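Local structure of uncharacterized protein (Nostoc punctiforme, 2QDR) at residues 93-98 with 153-158; 114-119 with 132-137; 232-237 with 293-298. The protein is of unknown function but adopts a cupin-type double-stranded beta-helix fold and may act as a dioxygenase. All blocks are in the same frame, centred on the assembly; numbering follows the deposited sequence.

Contacts 1 and 2 lie side by side in one curled antiparallel sheet, their centres about 9 Å apart. Strand 154-160 of contact 1 neighbours strand 113-117 of contact 2, so the strand order 92-98, 154-160, 113-117, 133-137 runs through both. Along the chain, contact 2 is nested inside the loop that contact 1 closes, within the double-stranded beta-helix. Contact 3 (232-237 with 293-298) follows later in the sequence, in a separate sheet; its centre is about 32 Å from that of contact 1 and about 29 Å from that of contact 2. It joins the C-terminal strand 296-298 to that separate sheet, at a surface where other subunits pack, while contacts 1 and 2 are buried.

Contact 1. Residues 93-98 with 153-158; sequences TSRVVL and EAEILW
V96 and I156 sit at the middle of an antiparallel strand pairing and exchange two backbone hydrogen bonds, V96 N to I156 O at 3.0 Å and I156 N to V96 O at 3.1 Å. L98 and A154 form a second hydrogen-bonded pair on one flank, S94 and W158 a third on the other; in the last the S94 N to W158 O bond is weak. A water hydrogen-bonded to S94 OG also donates to W158 O, bridging the two strands. The polar side-chain link is the salt bridge of R95 with E155. The R95 chain is extended, its CG anti to the backbone N (chi1 -176°), and OE1 of E155 meets NH2 at 3.3 Å through its syn lone pair, 23° out of the guanidinium plane. A weak bond from R95 NE, also 3.3 Å from E155 OE1, shares the same oxygen, and the two flat groups are turned 37° apart. The apolar contacts lie on the face of V96, L98, I156 and W158: the CG1 methyl of V96 is 3.8 Å from W158 CB, while L98 CD1 meets I156 CD1 at 3.7 Å. On the face of R95 and L157, V97 and E155 run side by side in the same direction, V97 CG2 3.8 Å from E155 CG; just beyond the strand, V97 CG1 lies against the carboxylate of E153. N59 OD1 hydrogen-bonds R95 NH1, E241 OE2 pairs with T93 OG1, and W67 meets the W158 ring edge-to-face. Within this cupin sheet the pair is flanked by strand 79-86, bonded to the backbone of 93-98, and by strand 113-117, against which I156, L157 and W158 pack.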
# COMPACT_ATOMS: atom_id res chain seq x y z
N THR A 93 -1.91 14.93 -39.43
CA THR A 93 -1.74 13.53 -39.06
C THR A 93 -2.05 12.77 -40.33
O THR A 93 -3.02 13.09 -41.03
CB THR A 93 -2.66 13.08 -37.91
OG1 THR A 93 -2.32 13.79 -36.72
CG2 THR A 93 -2.49 11.57 -37.65
N SER A 94 -1.23 11.78 -40.64
CA SER A 94 -1.42 11.01 -41.86
C SER A 94 -0.77 9.63 -41.81
O SER A 94 0.12 9.37 -41.01
CB SER A 94 -0.91 11.82 -43.06
OG SER A 94 0.39 12.31 -42.81
N ARG A 95 -1.27 8.76 -42.67
CA ARG A 95 -0.80 7.39 -42.80
C ARG A 95 0.01 7.36 -44.08
O ARG A 95 -0.55 7.45 -45.18
CB ARG A 95 -2.00 6.47 -42.86
CG ARG A 95 -1.69 4.99 -42.89
CD ARG A 95 -2.98 4.27 -43.13
NE ARG A 95 -2.85 2.83 -43.26
CZ ARG A 95 -3.83 2.03 -43.70
NH1 ARG A 95 -5.02 2.52 -44.08
NH2 ARG A 95 -3.62 0.72 -43.80
N VAL A 96 1.33 7.27 -43.93
CA VAL A 96 2.24 7.25 -45.08
C VAL A 96 2.76 5.85 -45.31
O VAL A 96 2.76 5.03 -44.38
CB VAL A 96 3.44 8.26 -44.93
CG1 VAL A 96 2.94 9.69 -44.76
CG2 VAL A 96 4.39 7.89 -43.79
N VAL A 97 3.17 5.56 -46.54
CA VAL A 97 3.73 4.26 -46.89
C VAL A 97 5.01 4.49 -47.66
O VAL A 97 4.97 5.02 -48.78
CB VAL A 97 2.77 3.38 -47.70
CG1 VAL A 97 3.41 2.00 -48.01
CG2 VAL A 97 1.44 3.25 -46.96
N LEU A 98 6.13 4.11 -47.06
CA LEU A 98 7.45 4.25 -47.66
C LEU A 98 7.80 2.94 -48.39
O LEU A 98 7.62 1.87 -47.81
CB LEU A 98 8.48 4.56 -46.59
CG LEU A 98 8.19 5.80 -45.74
CD1 LEU A 98 9.31 6.00 -44.74
CD2 LEU A 98 8.02 7.07 -46.58
N GLU A 153 7.72 -2.74 -47.70
CA GLU A 153 7.28 -1.37 -47.39
C GLU A 153 6.97 -1.23 -45.91
O GLU A 153 6.74 -2.22 -45.21
CB GLU A 153 6.07 -0.96 -48.25
CG GLU A 153 4.76 -1.73 -48.02
CD GLU A 153 3.63 -1.30 -48.95
OE1 GLU A 153 3.88 -0.67 -50.00
OE2 GLU A 153 2.46 -1.62 -48.63
N ALA A 154 6.99 0.01 -45.44
CA ALA A 154 6.70 0.31 -44.05
C ALA A 154 5.58 1.32 -44.02
O ALA A 154 5.54 2.20 -44.88
CB ALA A 154 7.93 0.86 -43.38
N GLU A 155 4.67 1.16 -43.05
CA GLU A 155 3.53 2.07 -42.86
C GLU A 155 3.73 2.79 -41.54
O GLU A 155 4.02 2.16 -40.52
CB GLU A 155 2.20 1.35 -42.91
CG GLU A 155 2.01 0.61 -44.22
CD GLU A 155 0.60 0.15 -44.48
OE1 GLU A 155 -0.35 0.78 -43.97
OE2 GLU A 155 0.45 -0.82 -45.25
N ILE A 156 3.54 4.12 -41.56
CA ILE A 156 3.78 4.97 -40.41
C ILE A 156 2.77 6.08 -40.19
O ILE A 156 2.27 6.66 -41.15
CB ILE A 156 5.13 5.74 -40.65
CG1 ILE A 156 6.25 4.84 -41.19
CG2 ILE A 156 5.63 6.44 -39.37
CD1 ILE A 156 7.56 5.57 -41.48
N LEU A 157 2.48 6.38 -38.92
CA LEU A 157 1.62 7.50 -38.57
C LEU A 157 2.58 8.68 -38.57
O LEU A 157 3.41 8.79 -37.67
CB LEU A 157 0.93 7.35 -37.22
CG LEU A 157 -0.09 6.22 -37.08
CD1 LEU A 157 -0.59 6.14 -35.63
CD2 LEU A 157 -1.26 6.38 -38.04
N TRP A 158 2.49 9.52 -39.60
CA TRP A 158 3.36 10.68 -39.76
C TRP A 158 2.64 11.90 -39.20
O TRP A 158 1.63 12.33 -39.76
CB TRP A 158 3.67 10.86 -41.24
CG TRP A 158 4.68 11.89 -41.57
CD1 TRP A 158 4.46 13.22 -41.82
CD2 TRP A 158 6.08 11.67 -41.74
NE1 TRP A 158 5.65 13.84 -42.12
CE2 TRP A 158 6.66 12.91 -42.07
CE3 TRP A 158 6.91 10.55 -41.64
CZ2 TRP A 158 8.03 13.07 -42.30
CZ3 TRP A 158 8.27 10.70 -41.87
CH2 TRP A 158 8.82 11.95 -42.19
O HOH W 1 0.84 14.60 -41.50

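Contact 2. Residues 114-119 with 132-137; sequences EIFVIK and HSYSFI
I115 and S135 face each other as a hydrogen-bonded pair where strands 114-117 and 133-137 run antiparallel at 171°, with I115 N to S135 O at 2.9 Å and S135 N to I115 O at 3.0 Å. The pairing extends through V117 N to S133 O at 3.0 Å and is closed by H132 N to V117 O at 2.8 Å, while E114-F136 and F116-Y134 are the non-hydrogen-bonded pairs. Past V117 the chain turns a corner at I118, and I118 with K119 forms a classic beta bulge opposite E155 of strand 154-160. On the face shared by E114, F116, Y134 and F136, the E114 side chain leans toward Y134 and F136. E114 CG, anti to the carbonyl carbon (chi1 -42°), touches F136 CD2 at 3.6 Å, and the carboxyl carbon lies at the edge of the F136 ring. Y134 OH donates to E114 OE1 at 2.5 Å, with that oxygen in the plane of the phenol ring and the carboxylate turned 71° from it. The strands belong to the double-stranded beta-helix of the cupin clan, where 113-117 lies between 133-137 and 154-160. The carboxylate has further partners: E114 OE2 forms salt bridges with R211 and R284 and a hydrogen bond with N161, and R211 NE also bonds Y134 OH. Further along the same face, F116 crosses Y134 at about a right angle and reaches H132, F116 CZ lying 3.8 Å from H132 CB and CE2 standing over one face of the imidazole, the rings oblique to each other. H132 also meets H227 of a second subunit. On the opposite face, the CD1 methyls of I115 and I137 touch at 4.0 Å.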
# COMPACT_ATOMS: atom_id res chain seq x y z
N GLU A 114 6.38 13.53 -35.14
CA GLU A 114 6.19 12.30 -34.38
C GLU A 114 6.00 11.20 -35.41
O GLU A 114 5.37 11.41 -36.44
CB GLU A 114 5.01 12.34 -33.43
CG GLU A 114 4.92 13.64 -32.71
CD GLU A 114 4.04 13.58 -31.49
OE1 GLU A 114 4.17 12.63 -30.68
OE2 GLU A 114 3.27 14.53 -31.31
N ILE A 115 6.56 10.03 -35.10
CA ILE A 115 6.54 8.87 -35.96
C ILE A 115 6.15 7.66 -35.14
O ILE A 115 6.70 7.48 -34.07
CB ILE A 115 7.96 8.68 -36.56
CG1 ILE A 115 8.32 9.86 -37.45
CG2 ILE A 115 8.11 7.37 -37.35
CD1 ILE A 115 9.71 9.79 -38.02
N PHE A 116 5.23 6.84 -35.65
CA PHE A 116 4.80 5.61 -35.00
C PHE A 116 4.62 4.55 -36.08
O PHE A 116 3.76 4.69 -36.95
CB PHE A 116 3.51 5.79 -34.21
CG PHE A 116 3.10 4.55 -33.47
CD1 PHE A 116 3.63 4.27 -32.23
CD2 PHE A 116 2.20 3.65 -34.03
CE1 PHE A 116 3.27 3.12 -31.54
CE2 PHE A 116 1.84 2.49 -33.36
CZ PHE A 116 2.37 2.23 -32.10
N VAL A 117 5.40 3.46 -36.00
CA VAL A 117 5.39 2.40 -37.02
C VAL A 117 4.21 1.43 -36.88
O VAL A 117 4.08 0.75 -35.88
CB VAL A 117 6.71 1.60 -36.98
CG1 VAL A 117 6.73 0.51 -38.07
CG2 VAL A 117 7.91 2.55 -37.14
N ILE A 118 3.40 1.36 -37.94
CA ILE A 118 2.23 0.49 -37.99
C ILE A 118 2.58 -0.88 -38.54
O ILE A 118 2.15 -1.89 -38.00
CB ILE A 118 1.12 1.10 -38.88
CG1 ILE A 118 0.72 2.49 -38.38
CG2 ILE A 118 -0.10 0.15 -38.95
CD1 ILE A 118 -0.26 3.19 -39.30
N LYS A 119 3.30 -0.91 -39.66
CA LYS A 119 3.70 -2.15 -40.31
C LYS A 119 5.14 -1.98 -40.80
O LYS A 119 5.57 -0.85 -41.07
CB LYS A 119 2.76 -2.48 -41.48
CG LYS A 119 2.87 -3.92 -42.05
CD LYS A 119 2.10 -4.14 -43.38
CE LYS A 119 2.82 -3.49 -44.59
NZ LYS A 119 2.10 -3.64 -45.88
N HIS A 132 5.47 -0.95 -34.10
CA HIS A 132 5.03 -0.18 -32.91
C HIS A 132 6.16 0.61 -32.20
O HIS A 132 6.05 0.96 -31.02
CB HIS A 132 4.25 -1.10 -31.95
CG HIS A 132 2.97 -1.63 -32.52
ND1 HIS A 132 1.85 -1.84 -31.75
CD2 HIS A 132 2.59 -1.88 -33.80
CE1 HIS A 132 0.88 -2.30 -32.52
NE2 HIS A 132 1.30 -2.33 -33.77
N SER A 133 7.25 0.90 -32.93
CA SER A 133 8.34 1.70 -32.37
C SER A 133 7.91 3.16 -32.60
O SER A 133 7.18 3.45 -33.55
CB SER A 133 9.68 1.37 -33.01
OG SER A 133 10.02 0.03 -32.72
N TYR A 134 8.36 4.04 -31.72
CA TYR A 134 8.00 5.45 -31.73
C TYR A 134 9.18 6.36 -31.62
O TYR A 134 10.18 6.02 -30.98
CB TYR A 134 7.07 5.73 -30.52
CG TYR A 134 6.76 7.20 -30.27
CD1 TYR A 134 5.84 7.87 -31.05
CD2 TYR A 134 7.39 7.90 -29.24
CE1 TYR A 134 5.57 9.21 -30.85
CE2 TYR A 134 7.12 9.24 -29.02
CZ TYR A 134 6.20 9.89 -29.83
OH TYR A 134 5.89 11.22 -29.63
N SER A 135 9.06 7.54 -32.23
CA SER A 135 10.08 8.57 -32.16
C SER A 135 9.44 9.95 -32.19
O SER A 135 8.45 10.16 -32.90
CB SER A 135 11.08 8.49 -33.31
OG SER A 135 11.98 9.59 -33.24
N PHE A 136 10.00 10.87 -31.39
CA PHE A 136 9.60 12.27 -31.35
C PHE A 136 10.86 13.05 -31.72
O PHE A 136 11.86 12.99 -30.99
CB PHE A 136 9.10 12.76 -29.99
CG PHE A 136 8.72 14.22 -30.00
CD1 PHE A 136 9.66 15.21 -29.74
CD2 PHE A 136 7.43 14.59 -30.30
CE1 PHE A 136 9.30 16.55 -29.78
CE2 PHE A 136 7.06 15.94 -30.33
CZ PHE A 136 8.00 16.92 -30.07
N ILE A 137 10.80 13.77 -32.83
CA ILE A 137 11.91 14.54 -33.34
C ILE A 137 11.55 16.02 -33.24
O ILE A 137 10.81 16.53 -34.08
CB ILE A 137 12.22 14.15 -34.80
CG1 ILE A 137 12.40 12.63 -34.92
CG2 ILE A 137 13.45 14.93 -35.32
CD1 ILE A 137 12.49 12.12 -36.33

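Contact 3. Residues 232-237 with 293-298; sequences YQMIQP and ATVLSY
I235 and L296 form a hydrogen-bonded antiparallel pair, I235 N to L296 O at 2.9 Å and L296 N to I235 O at 3.2 Å, where the short C-terminal strand 296-298 adds to strand 233-236 in a smaller sheet of this cupin-type beta-helix protein. Q233 and Y298 make the next such pair, with Q233 N to Y298 O at 2.7 Å and Y298 N to Q233 O at 2.8 Å. I235 CD1 rests 3.9 Å from Y298 CB, and the Q233 side chain lies beside the Y298 ring, pointing the same way. On the face of M234 and S297, the selenium of selenomethionine M234 meets V295 CG1 of the preceding loop at 4.0 Å, and Y232, also outside the strand, brings CD2 to 3.8 Å from S297 CB. Where the pairing ends, P237 CD lies near T294 O, 3.2 Å away. Further out, Q201 NE2 bonds S297 OG and V295 O, joining strand 296-298 and the loop before it to Q201, and strand 268-275 flanks 233-236 through backbone bonds. A third subunit packs against I235 and L296; its W127 meets the Y298 ring edge-to-face, and Y298 OH hydrogen-bonds the backbone N of Q128 of that subunit.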
# COMPACT_ATOMS: atom_id res chain seq x y z
N TYR A 232 -21.42 5.06 -19.68
CA TYR A 232 -22.02 6.35 -19.99
C TYR A 232 -21.32 7.06 -21.15
O TYR A 232 -20.34 6.56 -21.69
CB TYR A 232 -21.90 7.23 -18.74
CG TYR A 232 -22.03 6.47 -17.43
CD1 TYR A 232 -23.24 5.92 -17.03
CD2 TYR A 232 -20.92 6.31 -16.59
CE1 TYR A 232 -23.35 5.21 -15.83
CE2 TYR A 232 -21.03 5.61 -15.39
CZ TYR A 232 -22.24 5.07 -15.02
OH TYR A 232 -22.33 4.38 -13.82
N GLN A 233 -21.86 8.21 -21.54
CA GLN A 233 -21.25 9.02 -22.58
C GLN A 233 -20.17 9.82 -21.88
O GLN A 233 -20.12 9.83 -20.65
CB GLN A 233 -22.25 9.95 -23.26
CG GLN A 233 -23.44 9.23 -23.89
CD GLN A 233 -24.38 10.16 -24.63
OE1 GLN A 233 -23.96 11.06 -25.36
NE2 GLN A 233 -25.67 9.90 -24.49
N MSE A 234 -19.31 10.48 -22.66
CA MSE A 234 -18.23 11.30 -22.09
C MSE A 234 -18.04 12.66 -22.76
O MSE A 234 -17.76 12.74 -23.95
CB MSE A 234 -16.90 10.57 -22.19
CG MSE A 234 -16.78 9.33 -21.35
SE MSE A 234 -15.03 8.55 -21.76
CE MSE A 234 -15.20 6.96 -20.95
N ILE A 235 -18.18 13.71 -21.97
CA ILE A 235 -17.97 15.06 -22.44
C ILE A 235 -16.45 15.23 -22.28
O ILE A 235 -15.91 15.11 -21.17
CB ILE A 235 -18.80 16.08 -21.65
CG1 ILE A 235 -20.29 15.75 -21.79
CG2 ILE A 235 -18.47 17.50 -22.15
CD1 ILE A 235 -21.20 16.50 -20.86
N GLN A 236 -15.78 15.46 -23.40
CA GLN A 236 -14.33 15.58 -23.44
C GLN A 236 -13.86 17.01 -23.72
O GLN A 236 -13.69 17.37 -24.89
CB GLN A 236 -13.78 14.61 -24.50
CG GLN A 236 -14.01 13.14 -24.15
CD GLN A 236 -13.36 12.14 -25.12
OE1 GLN A 236 -12.74 12.52 -26.11
NE2 GLN A 236 -13.50 10.85 -24.82
N PRO A 237 -13.65 17.84 -22.68
CA PRO A 237 -13.17 19.23 -22.87
C PRO A 237 -11.68 19.32 -23.26
O PRO A 237 -10.89 19.98 -22.59
CB PRO A 237 -13.45 19.87 -21.50
CG PRO A 237 -13.23 18.77 -20.58
CD PRO A 237 -13.93 17.61 -21.25
N ALA A 293 -12.76 17.18 -13.02
CA ALA A 293 -13.70 17.63 -14.06
C ALA A 293 -13.11 17.75 -15.48
O ALA A 293 -13.51 18.63 -16.25
CB ALA A 293 -14.38 18.96 -13.62
N THR A 294 -12.17 16.87 -15.82
CA THR A 294 -11.54 16.85 -17.16
C THR A 294 -12.19 15.81 -18.09
O THR A 294 -12.06 15.95 -19.29
CB THR A 294 -10.00 16.63 -17.11
OG1 THR A 294 -9.69 15.39 -16.47
CG2 THR A 294 -9.31 17.80 -16.39
N VAL A 295 -12.79 14.75 -17.54
CA VAL A 295 -13.49 13.72 -18.33
C VAL A 295 -14.78 13.58 -17.55
O VAL A 295 -14.78 13.06 -16.43
CB VAL A 295 -12.73 12.40 -18.45
CG1 VAL A 295 -13.49 11.41 -19.36
CG2 VAL A 295 -11.34 12.65 -19.02
N LEU A 296 -15.87 14.05 -18.14
CA LEU A 296 -17.18 14.09 -17.48
C LEU A 296 -18.13 13.02 -17.99
O LEU A 296 -18.55 13.08 -19.15
CB LEU A 296 -17.80 15.47 -17.74
CG LEU A 296 -16.90 16.70 -17.58
CD1 LEU A 296 -17.66 17.98 -17.93
CD2 LEU A 296 -16.35 16.76 -16.19
N SER A 297 -18.47 12.05 -17.15
CA SER A 297 -19.42 11.01 -17.54
C SER A 297 -20.81 11.65 -17.65
O SER A 297 -21.21 12.41 -16.77
CB SER A 297 -19.42 9.83 -16.58
OG SER A 297 -18.20 9.12 -16.71
N TYR A 298 -21.51 11.32 -18.73
CA TYR A 298 -22.83 11.87 -19.06
C TYR A 298 -23.82 10.75 -19.44
O TYR A 298 -23.47 9.85 -20.19
CB TYR A 298 -22.62 12.89 -20.18
CG TYR A 298 -23.86 13.51 -20.79
CD1 TYR A 298 -24.75 14.23 -20.01
CD2 TYR A 298 -24.06 13.50 -22.18
CE1 TYR A 298 -25.87 14.85 -20.58
CE2 TYR A 298 -25.17 14.13 -22.76
CZ TYR A 298 -26.07 14.80 -21.96
OH TYR A 298 -27.18 15.39 -22.51